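Local coordinates for protein pullulanase (Klebsiella oxytoca, PDB 2YOC) that hydrolyses alpha-1,6-glucosidic linkages in pullulan and related branched glucans, as a glycoside hydrolase linked to the type 2 secretion pathway, at residues 616-621 / 632-637; 548-553 / 605-610; 842-847 / 931-936. All blocks are in the same frame, centred on the assembly; numbering follows the deposited sequence.

Contact 1: 616-621 / 632-637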
loop_
_atom_site.group_PDB
_atom_site.type_symbol
_atom_site.label_atom_id
_atom_site.label_comp_id
_atom_site.label_asym_id
_atom_site.label_seq_id
_atom_site.Cartn_x
_atom_site.Cartn_y
_atom_site.Cartn_z
ATOM N N TYR B 616 -29.722 35.171 -7.989
ATOM C CA TYR B 616 -29.657 33.910 -8.713
ATOM C C TYR B 616 -28.248 33.464 -9.106
ATOM O O TYR B 616 -28.005 32.269 -9.279
ATOM C CB TYR B 616 -30.623 33.908 -9.917
ATOM C CG TYR B 616 -32.088 34.106 -9.584
ATOM C CD1 TYR B 616 -32.875 33.044 -9.161
ATOM C CD2 TYR B 616 -32.713 35.321 -9.820
ATOM C CE1 TYR B 616 -34.236 33.206 -8.908
ATOM C CE2 TYR B 616 -34.078 35.483 -9.612
ATOM C CZ TYR B 616 -34.836 34.427 -9.140
ATOM O OH TYR B 616 -36.189 34.592 -8.944
ATOM N N GLN B 617 -27.321 34.408 -9.230
ATOM C CA GLN B 617 -25.952 34.121 -9.628
ATOM C C GLN B 617 -25.037 33.929 -8.427
ATOM O O GLN B 617 -25.239 34.584 -7.390
ATOM C CB GLN B 617 -25.421 35.279 -10.486
ATOM C CG GLN B 617 -26.361 35.755 -11.613
ATOM C CD GLN B 617 -26.523 34.767 -12.753
ATOM O OE1 GLN B 617 -25.783 33.780 -12.878
ATOM N NE2 GLN B 617 -27.477 35.028 -13.643
ATOM N N ARG B 618 -24.005 33.060 -8.581
ATOM C CA ARG B 618 -22.962 32.860 -7.570
ATOM C C ARG B 618 -21.886 33.956 -7.789
ATOM O O ARG B 618 -21.279 34.038 -8.864
ATOM C CB ARG B 618 -22.353 31.447 -7.633
ATOM C CG ARG B 618 -21.451 31.149 -6.417
ATOM C CD ARG B 618 -20.888 29.736 -6.346
ATOM N NE ARG B 618 -21.949 28.743 -6.238
ATOM C CZ ARG B 618 -22.137 27.756 -7.109
ATOM N NH1 ARG B 618 -21.309 27.599 -8.134
ATOM N NH2 ARG B 618 -23.142 26.902 -6.948
ATOM N N LEU B 619 -21.693 34.811 -6.775
ATOM C CA LEU B 619 -20.761 35.939 -6.795
ATOM C C LEU B 619 -19.513 35.714 -5.948
ATOM O O LEU B 619 -19.562 35.076 -4.885
ATOM C CB LEU B 619 -21.446 37.210 -6.277
ATOM C CG LEU B 619 -22.838 37.542 -6.768
ATOM C CD1 LEU B 619 -23.321 38.755 -6.072
ATOM C CD2 LEU B 619 -22.869 37.764 -8.264
ATOM N N ASN B 620 -18.399 36.310 -6.399
ATOM C CA ASN B 620 -17.128 36.274 -5.681
ATOM C C ASN B 620 -17.303 37.021 -4.338
ATOM O O ASN B 620 -17.807 38.147 -4.319
ATOM C CB ASN B 620 -16.060 36.930 -6.533
ATOM C CG ASN B 620 -14.741 37.032 -5.850
ATOM O OD1 ASN B 620 -14.484 37.963 -5.091
ATOM N ND2 ASN B 620 -13.885 36.060 -6.092
ATOM N N GLU B 621 -16.889 36.374 -3.235
ATOM C CA GLU B 621 -16.972 36.808 -1.829
ATOM C C GLU B 621 -16.456 38.232 -1.514
ATOM O O GLU B 621 -16.852 38.803 -0.491
ATOM C CB GLU B 621 -16.235 35.795 -0.914
ATOM C CG GLU B 621 -16.718 34.345 -0.967
ATOM C CD GLU B 621 -15.848 33.341 -1.714
ATOM O OE1 GLU B 621 -15.327 33.680 -2.805
ATOM O OE2 GLU B 621 -15.725 32.194 -1.224
ATOM N N CYS B 632 -19.183 30.950 -18.601
ATOM C CA CYS B 632 -20.410 31.716 -18.470
ATOM C C CYS B 632 -20.764 32.317 -17.079
ATOM O O CYS B 632 -19.879 32.788 -16.364
ATOM C CB CYS B 632 -21.552 30.874 -19.047
ATOM S SG CYS B 632 -21.022 29.720 -20.349
ATOM N N SER B 633 -22.052 32.324 -16.723
ATOM C CA SER B 633 -22.540 32.970 -15.514
ATOM C C SER B 633 -23.073 32.004 -14.490
ATOM O O SER B 633 -24.235 31.610 -14.531
ATOM C CB SER B 633 -23.551 34.056 -15.879
ATOM O OG SER B 633 -23.003 34.936 -16.854
ATOM N N ASP B 634 -22.203 31.628 -13.564
ATOM C CA ASP B 634 -22.503 30.677 -12.506
ATOM C C ASP B 634 -23.788 30.998 -11.747
ATOM O O ASP B 634 -23.887 32.044 -11.108
ATOM C CB ASP B 634 -21.329 30.558 -11.496
ATOM C CG ASP B 634 -19.996 29.991 -11.997
ATOM O OD1 ASP B 634 -19.872 29.735 -13.227
ATOM O OD2 ASP B 634 -19.065 29.839 -11.161
ATOM N N SER B 635 -24.760 30.072 -11.805
ATOM C CA SER B 635 -26.012 30.174 -11.086
ATOM C C SER B 635 -25.788 29.714 -9.651
ATOM O O SER B 635 -24.748 29.112 -9.351
ATOM C CB SER B 635 -27.054 29.305 -11.762
ATOM O OG SER B 635 -26.771 27.935 -11.547
ATOM N N ALA B 636 -26.767 29.966 -8.773
ATOM C CA ALA B 636 -26.685 29.609 -7.365
ATOM C C ALA B 636 -27.785 28.665 -6.951
ATOM O O ALA B 636 -28.714 29.093 -6.253
ATOM C CB ALA B 636 -26.705 30.856 -6.491
ATOM N N PRO B 637 -27.685 27.357 -7.286
ATOM C CA PRO B 637 -28.712 26.408 -6.812
ATOM C C PRO B 637 -28.796 26.299 -5.282
ATOM O O PRO B 637 -29.768 25.729 -4.768
ATOM C CB PRO B 637 -28.304 25.084 -7.462
ATOM C CG PRO B 637 -26.860 25.226 -7.784
ATOM C CD PRO B 637 -26.628 26.674 -8.064
#

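Contact 2: 548-553 / 605-610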
loop_
_atom_site.group_PDB
_atom_site.type_symbol
_atom_site.label_atom_id
_atom_site.label_comp_id
_atom_site.label_asym_id
_atom_site.label_seq_id
_atom_site.Cartn_x
_atom_site.Cartn_y
_atom_site.Cartn_z
ATOM N N ASP B 548 -26.269 26.970 -23.155
ATOM C CA ASP B 548 -26.385 28.426 -22.985
ATOM C C ASP B 548 -27.859 28.744 -22.688
ATOM O O ASP B 548 -28.617 29.151 -23.581
ATOM C CB ASP B 548 -25.922 29.127 -24.281
ATOM C CG ASP B 548 -24.609 28.577 -24.833
ATOM O OD1 ASP B 548 -23.545 28.872 -24.232
ATOM O OD2 ASP B 548 -24.655 27.773 -25.814
ATOM N N PRO B 549 -28.305 28.509 -21.434
ATOM C CA PRO B 549 -29.737 28.720 -21.118
ATOM C C PRO B 549 -30.237 30.147 -21.179
ATOM O O PRO B 549 -29.667 31.034 -20.536
ATOM C CB PRO B 549 -29.886 28.167 -19.695
ATOM C CG PRO B 549 -28.635 27.389 -19.419
ATOM C CD PRO B 549 -27.562 27.990 -20.263
ATOM N N PHE B 550 -31.323 30.359 -21.939
ATOM C CA PHE B 550 -32.036 31.650 -22.038
ATOM C C PHE B 550 -33.272 31.525 -21.103
ATOM O O PHE B 550 -33.397 32.282 -20.123
ATOM C CB PHE B 550 -32.457 31.926 -23.492
ATOM C CG PHE B 550 -32.702 33.364 -23.872
ATOM C CD1 PHE B 550 -32.799 34.362 -22.898
ATOM C CD2 PHE B 550 -32.855 33.727 -25.198
ATOM C CE1 PHE B 550 -33.046 35.697 -23.256
ATOM C CE2 PHE B 550 -33.090 35.062 -25.547
ATOM C CZ PHE B 550 -33.173 36.037 -24.574
ATOM N N HIS B 551 -34.135 30.508 -21.375
ATOM C CA HIS B 551 -35.310 30.164 -20.569
ATOM C C HIS B 551 -35.279 28.651 -20.315
ATOM O O HIS B 551 -35.151 27.856 -21.254
ATOM C CB HIS B 551 -36.611 30.611 -21.252
ATOM C CG HIS B 551 -36.716 32.104 -21.445
ATOM N ND1 HIS B 551 -36.122 32.733 -22.516
ATOM C CD2 HIS B 551 -37.353 33.041 -20.702
ATOM C CE1 HIS B 551 -36.415 34.019 -22.394
ATOM N NE2 HIS B 551 -37.152 34.252 -21.322
ATOM N N TYR B 552 -35.323 28.257 -19.048
ATOM C CA TYR B 552 -35.227 26.857 -18.676
ATOM C C TYR B 552 -36.417 25.986 -19.005
ATOM O O TYR B 552 -36.262 24.759 -19.105
ATOM C CB TYR B 552 -34.987 26.762 -17.183
ATOM C CG TYR B 552 -33.671 27.339 -16.737
ATOM C CD1 TYR B 552 -32.469 26.710 -17.052
ATOM C CD2 TYR B 552 -33.621 28.488 -15.956
ATOM C CE1 TYR B 552 -31.247 27.210 -16.599
ATOM C CE2 TYR B 552 -32.405 28.992 -15.488
ATOM C CZ TYR B 552 -31.219 28.351 -15.823
ATOM O OH TYR B 552 -30.016 28.817 -15.370
ATOM N N THR B 553 -37.617 26.584 -19.070
ATOM C CA THR B 553 -38.851 25.811 -19.189
ATOM C C THR B 553 -39.659 26.015 -20.486
ATOM O O THR B 553 -40.897 25.920 -20.515
ATOM C CB THR B 553 -39.615 25.884 -17.848
ATOM O OG1 THR B 553 -38.703 26.194 -16.779
ATOM C CG2 THR B 553 -40.317 24.609 -17.535
ATOM N N THR B 605 -29.640 38.468 -22.989
ATOM C CA THR B 605 -29.948 37.163 -22.434
ATOM C C THR B 605 -29.959 37.079 -20.902
ATOM O O THR B 605 -30.237 36.009 -20.351
ATOM C CB THR B 605 -29.174 36.053 -23.140
ATOM O OG1 THR B 605 -27.848 36.027 -22.615
ATOM C CG2 THR B 605 -29.155 36.212 -24.640
ATOM N N SER B 606 -29.680 38.192 -20.209
ATOM C CA SER B 606 -29.790 38.216 -18.754
ATOM C C SER B 606 -31.295 38.358 -18.453
ATOM O O SER B 606 -31.949 39.319 -18.917
ATOM C CB SER B 606 -29.018 39.386 -18.159
ATOM O OG SER B 606 -29.290 39.485 -16.769
ATOM N N VAL B 607 -31.872 37.348 -17.775
ATOM C CA VAL B 607 -33.296 37.375 -17.426
ATOM C C VAL B 607 -33.372 37.391 -15.896
ATOM O O VAL B 607 -33.783 38.393 -15.306
ATOM C CB VAL B 607 -34.132 36.241 -18.102
ATOM C CG1 VAL B 607 -35.615 36.404 -17.807
ATOM C CG2 VAL B 607 -33.899 36.173 -19.616
ATOM N N LEU B 608 -32.839 36.350 -15.268
ATOM C CA LEU B 608 -32.807 36.196 -13.811
ATOM C C LEU B 608 -32.075 37.319 -13.064
ATOM O O LEU B 608 -32.572 37.781 -12.033
ATOM C CB LEU B 608 -32.239 34.822 -13.413
ATOM C CG LEU B 608 -33.117 33.635 -13.727
ATOM C CD1 LEU B 608 -32.349 32.364 -13.601
ATOM C CD2 LEU B 608 -34.374 33.638 -12.855
ATOM N N ASP B 609 -30.903 37.757 -13.575
ATOM C CA ASP B 609 -30.157 38.817 -12.902
ATOM C C ASP B 609 -30.730 40.233 -13.130
ATOM O O ASP B 609 -30.337 41.178 -12.439
ATOM C CB ASP B 609 -28.649 38.725 -13.169
ATOM C CG ASP B 609 -27.812 39.443 -12.116
ATOM O OD1 ASP B 609 -27.992 39.146 -10.896
ATOM O OD2 ASP B 609 -27.015 40.342 -12.499
ATOM N N LYS B 610 -31.673 40.379 -14.071
ATOM C CA LYS B 610 -32.327 41.658 -14.279
ATOM C C LYS B 610 -33.495 41.780 -13.286
ATOM O O LYS B 610 -33.798 42.893 -12.850
ATOM C CB LYS B 610 -32.842 41.805 -15.713
ATOM C CG LYS B 610 -31.783 42.143 -16.748
ATOM C CD LYS B 610 -32.500 42.684 -17.955
ATOM C CE LYS B 610 -31.626 42.855 -19.166
ATOM N NZ LYS B 610 -31.908 41.801 -20.176
#

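Contact 3: 842-847 / 931-936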
loop_
_atom_site.group_PDB
_atom_site.type_symbol
_atom_site.label_atom_id
_atom_site.label_comp_id
_atom_site.label_asym_id
_atom_site.label_seq_id
_atom_site.Cartn_x
_atom_site.Cartn_y
_atom_site.Cartn_z
ATOM N N THR B 842 -8.959 -4.294 -37.967
ATOM C CA THR B 842 -8.685 -4.451 -36.530
ATOM C C THR B 842 -9.141 -3.220 -35.737
ATOM O O THR B 842 -9.593 -3.358 -34.603
ATOM C CB THR B 842 -7.228 -4.835 -36.248
ATOM O OG1 THR B 842 -6.431 -3.669 -36.323
ATOM C CG2 THR B 842 -6.699 -5.926 -37.182
ATOM N N ARG B 843 -9.037 -2.024 -36.344
ATOM C CA ARG B 843 -9.474 -0.784 -35.713
ATOM C C ARG B 843 -11.004 -0.779 -35.563
ATOM O O ARG B 843 -11.499 -0.279 -34.552
ATOM C CB ARG B 843 -8.954 0.450 -36.472
ATOM C CG ARG B 843 -7.428 0.521 -36.572
ATOM C CD ARG B 843 -6.928 1.889 -37.011
ATOM N NE ARG B 843 -5.468 1.947 -36.964
ATOM C CZ ARG B 843 -4.747 3.062 -36.968
ATOM N NH1 ARG B 843 -5.340 4.246 -37.041
ATOM N NH2 ARG B 843 -3.426 3.003 -36.898
ATOM N N VAL B 844 -11.754 -1.379 -36.536
ATOM C CA VAL B 844 -13.218 -1.494 -36.453
ATOM C C VAL B 844 -13.553 -2.358 -35.245
ATOM O O VAL B 844 -14.354 -1.956 -34.407
ATOM C CB VAL B 844 -13.899 -1.997 -37.751
ATOM C CG1 VAL B 844 -15.360 -2.377 -37.509
ATOM C CG2 VAL B 844 -13.805 -0.947 -38.846
ATOM N N ARG B 845 -12.878 -3.499 -35.119
ATOM C CA ARG B 845 -13.021 -4.379 -33.964
ATOM C C ARG B 845 -12.536 -3.657 -32.670
ATOM O O ARG B 845 -13.196 -3.786 -31.649
ATOM C CB ARG B 845 -12.320 -5.731 -34.202
ATOM C CG ARG B 845 -13.128 -6.677 -35.088
ATOM C CD ARG B 845 -12.485 -8.051 -35.190
ATOM N NE ARG B 845 -13.371 -9.040 -35.808
ATOM C CZ ARG B 845 -14.062 -9.962 -35.138
ATOM N NH1 ARG B 845 -13.969 -10.041 -33.817
ATOM N NH2 ARG B 845 -14.849 -10.813 -35.787
HETATM N N MSE B 846 -11.469 -2.820 -32.743
HETATM C CA MSE B 846 -10.991 -2.027 -31.600
HETATM C C MSE B 846 -12.116 -1.134 -31.039
HETATM O O MSE B 846 -12.280 -1.054 -29.819
HETATM C CB MSE B 846 -9.784 -1.167 -31.980
HETATM C CG MSE B 846 -8.457 -1.858 -31.804
HETATM SE SE MSE B 846 -7.060 -0.742 -32.573
HETATM C CE MSE B 846 -5.492 -1.445 -31.680
ATOM N N GLN B 847 -12.910 -0.512 -31.930
ATOM C CA GLN B 847 -14.059 0.311 -31.556
ATOM C C GLN B 847 -15.092 -0.564 -30.797
ATOM O O GLN B 847 -15.521 -0.207 -29.700
ATOM C CB GLN B 847 -14.684 0.968 -32.818
ATOM C CG GLN B 847 -15.869 1.907 -32.552
ATOM C CD GLN B 847 -15.557 3.365 -32.804
ATOM O OE1 GLN B 847 -14.399 3.758 -32.914
ATOM N NE2 GLN B 847 -16.587 4.210 -32.895
ATOM N N LYS B 931 -21.350 -0.749 -42.009
ATOM C CA LYS B 931 -22.284 -1.860 -41.887
ATOM C C LYS B 931 -21.748 -2.953 -40.924
ATOM O O LYS B 931 -22.510 -3.491 -40.121
ATOM C CB LYS B 931 -22.651 -2.423 -43.268
ATOM C CG LYS B 931 -23.808 -1.682 -43.943
ATOM C CD LYS B 931 -24.172 -2.285 -45.313
ATOM C CE LYS B 931 -25.251 -1.500 -46.036
ATOM N NZ LYS B 931 -25.817 -2.239 -47.203
ATOM N N GLN B 932 -20.434 -3.231 -40.983
ATOM C CA GLN B 932 -19.728 -4.181 -40.109
ATOM C C GLN B 932 -19.867 -3.696 -38.629
ATOM O O GLN B 932 -20.280 -4.477 -37.762
ATOM C CB GLN B 932 -18.239 -4.257 -40.537
ATOM C CG GLN B 932 -17.388 -5.330 -39.872
ATOM C CD GLN B 932 -15.965 -5.336 -40.408
ATOM O OE1 GLN B 932 -14.988 -5.086 -39.678
ATOM N NE2 GLN B 932 -15.797 -5.640 -41.696
HETATM N N MSE B 933 -19.565 -2.395 -38.369
HETATM C CA MSE B 933 -19.686 -1.804 -37.037
HETATM C C MSE B 933 -21.134 -1.807 -36.527
HETATM O O MSE B 933 -21.341 -2.133 -35.359
HETATM C CB MSE B 933 -19.066 -0.392 -36.986
HETATM C CG MSE B 933 -18.954 0.187 -35.579
HETATM SE SE MSE B 933 -17.844 -0.891 -34.403
HETATM C CE MSE B 933 -19.139 -1.160 -32.958
ATOM N N THR B 934 -22.131 -1.459 -37.379
ATOM C CA THR B 934 -23.546 -1.458 -36.961
ATOM C C THR B 934 -23.928 -2.868 -36.500
ATOM O O THR B 934 -24.493 -3.017 -35.420
ATOM C CB THR B 934 -24.484 -0.926 -38.061
ATOM O OG1 THR B 934 -23.912 0.235 -38.655
ATOM C CG2 THR B 934 -25.837 -0.563 -37.539
ATOM N N ALA B 935 -23.530 -3.896 -37.276
ATOM C CA ALA B 935 -23.757 -5.310 -36.981
ATOM C C ALA B 935 -23.161 -5.701 -35.630
ATOM O O ALA B 935 -23.838 -6.362 -34.835
ATOM C CB ALA B 935 -23.166 -6.173 -38.079
ATOM N N PHE B 936 -21.927 -5.244 -35.349
ATOM C CA PHE B 936 -21.253 -5.486 -34.077
ATOM C C PHE B 936 -21.985 -4.787 -32.939
ATOM O O PHE B 936 -22.099 -5.354 -31.854
ATOM C CB PHE B 936 -19.804 -4.971 -34.112
ATOM C CG PHE B 936 -18.785 -5.771 -34.894
ATOM C CD1 PHE B 936 -19.014 -7.110 -35.210
ATOM C CD2 PHE B 936 -17.566 -5.208 -35.251
ATOM C CE1 PHE B 936 -18.041 -7.864 -35.878
ATOM C CE2 PHE B 936 -16.604 -5.956 -35.943
ATOM C CZ PHE B 936 -16.847 -7.280 -36.250
#

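Contact 1: 616-621 / 632-637
Gln617 and Ser635 lie side by side as a single antiparallel bridge, a non-hydrogen-bonded pair framed by two backbone hydrogen bonds. Ala636 N gives its hydrogen to Tyr616 O at 2.7 Å, while Arg618 N donates to Asp634 O, the straighter of the two with an N-H...O angle of 164°. Weaker CA-H...O contacts fill the middle: Ser635 CA approaches Tyr616 O at 3.4 Å, and Gln617 CA lies 3.3 Å from Asp634 O. Ala636 CB lies against the backbone, 3.4 Å from Tyr616 O, where a small residue fits close to the main chain.

The second kind of contact belongs to Arg618. Ser635 O sits over one face of its guanidinium, toward the rim, and Pro637 CD touches NH2 at 3.7 Å, the two side chains crossing at about a right angle. The charge is met mainly outside the two segments, by a salt bridge from NE to Glu638 and a hydrogen bond from NH2 to Tyr669 O; Asp634 is near but not salt-bridged, its OD2 taken by Ala629 N. The long arginine chain carries the guanidinium past the Ser635 carbonyl to these partners.

Both segments lie in the long connection between barrel strands 586-591 and 661-664. Around the bridge, strand 633-634 pairs with strand 595-596, helix 640-655 brings Phe642 against Tyr616 and Ser635, and helix 608-611 meets Tyr616 through Leu608.

Contact 2: 548-553 / 605-610
Phe550 and Thr605 form the dense end of this contact. The methyl CG2 of Thr605 stands over the centre of the Phe550 ring, 4.1 Å from the centroid and 13° off the normal, a CH-pi contact. CE1 of His551, from the same segment as the ring, sits over the opposite face near the rim, so the ring has a neighbour above and below. Threonine suits this place because its two branches do different work: CG2, anti to the carbonyl carbon, lies on the ring, while OG1 bonds to Asn597 ND2. The backbone joins in, with Phe550 CE1 3.5 Å from Thr605 CA. Val607, whose CB points toward the other segment, meets the ring at its edge: its CG2 lies near the ring plane, 3.8 Å from Phe550 CE1, and the same methyl is 4.1 Å from His551 NE2.

The other end is sparser. Tyr552 and Leu608 meet through one pair, CE2 and CD1 at 3.9 Å, the methyl lying in the plane of the ring at its edge. Tyr552 OH is bonded to His595 O. Beyond this, the partly exposed Lys610 turns back on its own stretch of chain, NZ donating to Ser606 O at 2.8 Å in the carbonyl plane and to Asp603 O just before the segment.

The direct contact between the segments is van der Waals and CH-pi packing; polar groups are tied to residues outside it, and His551 ND1 bonds to Asp469, a calcium ligand, and so acts in the metal's second shell. The segments belong to the connections that follow the second and third strands of the eight-stranded parallel barrel; a long excursion after the third strand is characteristic of the (beta/alpha)8 catalytic domain of alpha-amylase-family enzymes.

Contact 3: 842-847 / 931-936
Gln932, Met933 and Phe936 of one helix lie against Val844, Arg845 and Gln847 of another, two helices running in the same general direction at the outside of the (beta/alpha)8 barrel. Helix 840-855 lies in the connection between the seventh and eighth barrel strands, and helix 927-945 comes after the eighth. Their axes pass 10.0 Å apart with a signed crossing angle of -30°, and the contact is made mainly by side chains.

Along the second helix, Gln932 comes first. Its CG is anti to the backbone N and the chain runs on extended, bringing the amide OE1 to 3.5 Å from Val844 CG1. A long polar chain fits here because it carries its amide across to the valine at the partly exposed margin, where a polar end is tolerated.

Met933, present as selenomethionine, is buried. Its chain bends at chi2 (60°), and SE lies against the facing helix, 3.6 Å from Val844 O and 3.9 Å from Gln847 CG. Such a flexible, unbranched chain can follow an uneven surface, and it reaches Ala848 and Leu851 as well. Gln847 bends too, and its NE2 donates to Ser867 O, so its CG serves packing while its amide is held elsewhere.

One turn beyond Gln932, Phe936 supplies the broad apolar surface. Its CE2 lies 4.1 Å from Val844 CG1 and 3.7 Å from Arg845 CG, both approaching obliquely. The arginine continues past the ring, and its NH1 bonds to the carbonyls of Trp1049 and Leu1032. Guanidinium and ring are not stacked flat: their planes stand 66° apart, and Phe936 CZ sits 3.7 Å above one face of the Arg845 guanidinium, offset toward its rim.

Contacts 1 and 2 are neighbours, with centres about 13 Å apart, and they touch where Tyr616 CD2 meets Leu608 O at 3.3 Å; both also pack on helix 640-655. Contact 3 is remote, its centre about 45 Å from that of contact 1 and about 43 Å from that of contact 2, and it is farther from the centre of the chain. All three are largely buried, though contact 3 includes two partly exposed residues. The chemistry follows the setting: mostly irregular chain in contact 1 pairs through its backbone, loop residues and the start of a short helix in contact 2 meet by aromatic and methyl packing, and the helices of contact 3, whose backbone bonds are internal, join mainly through side chains.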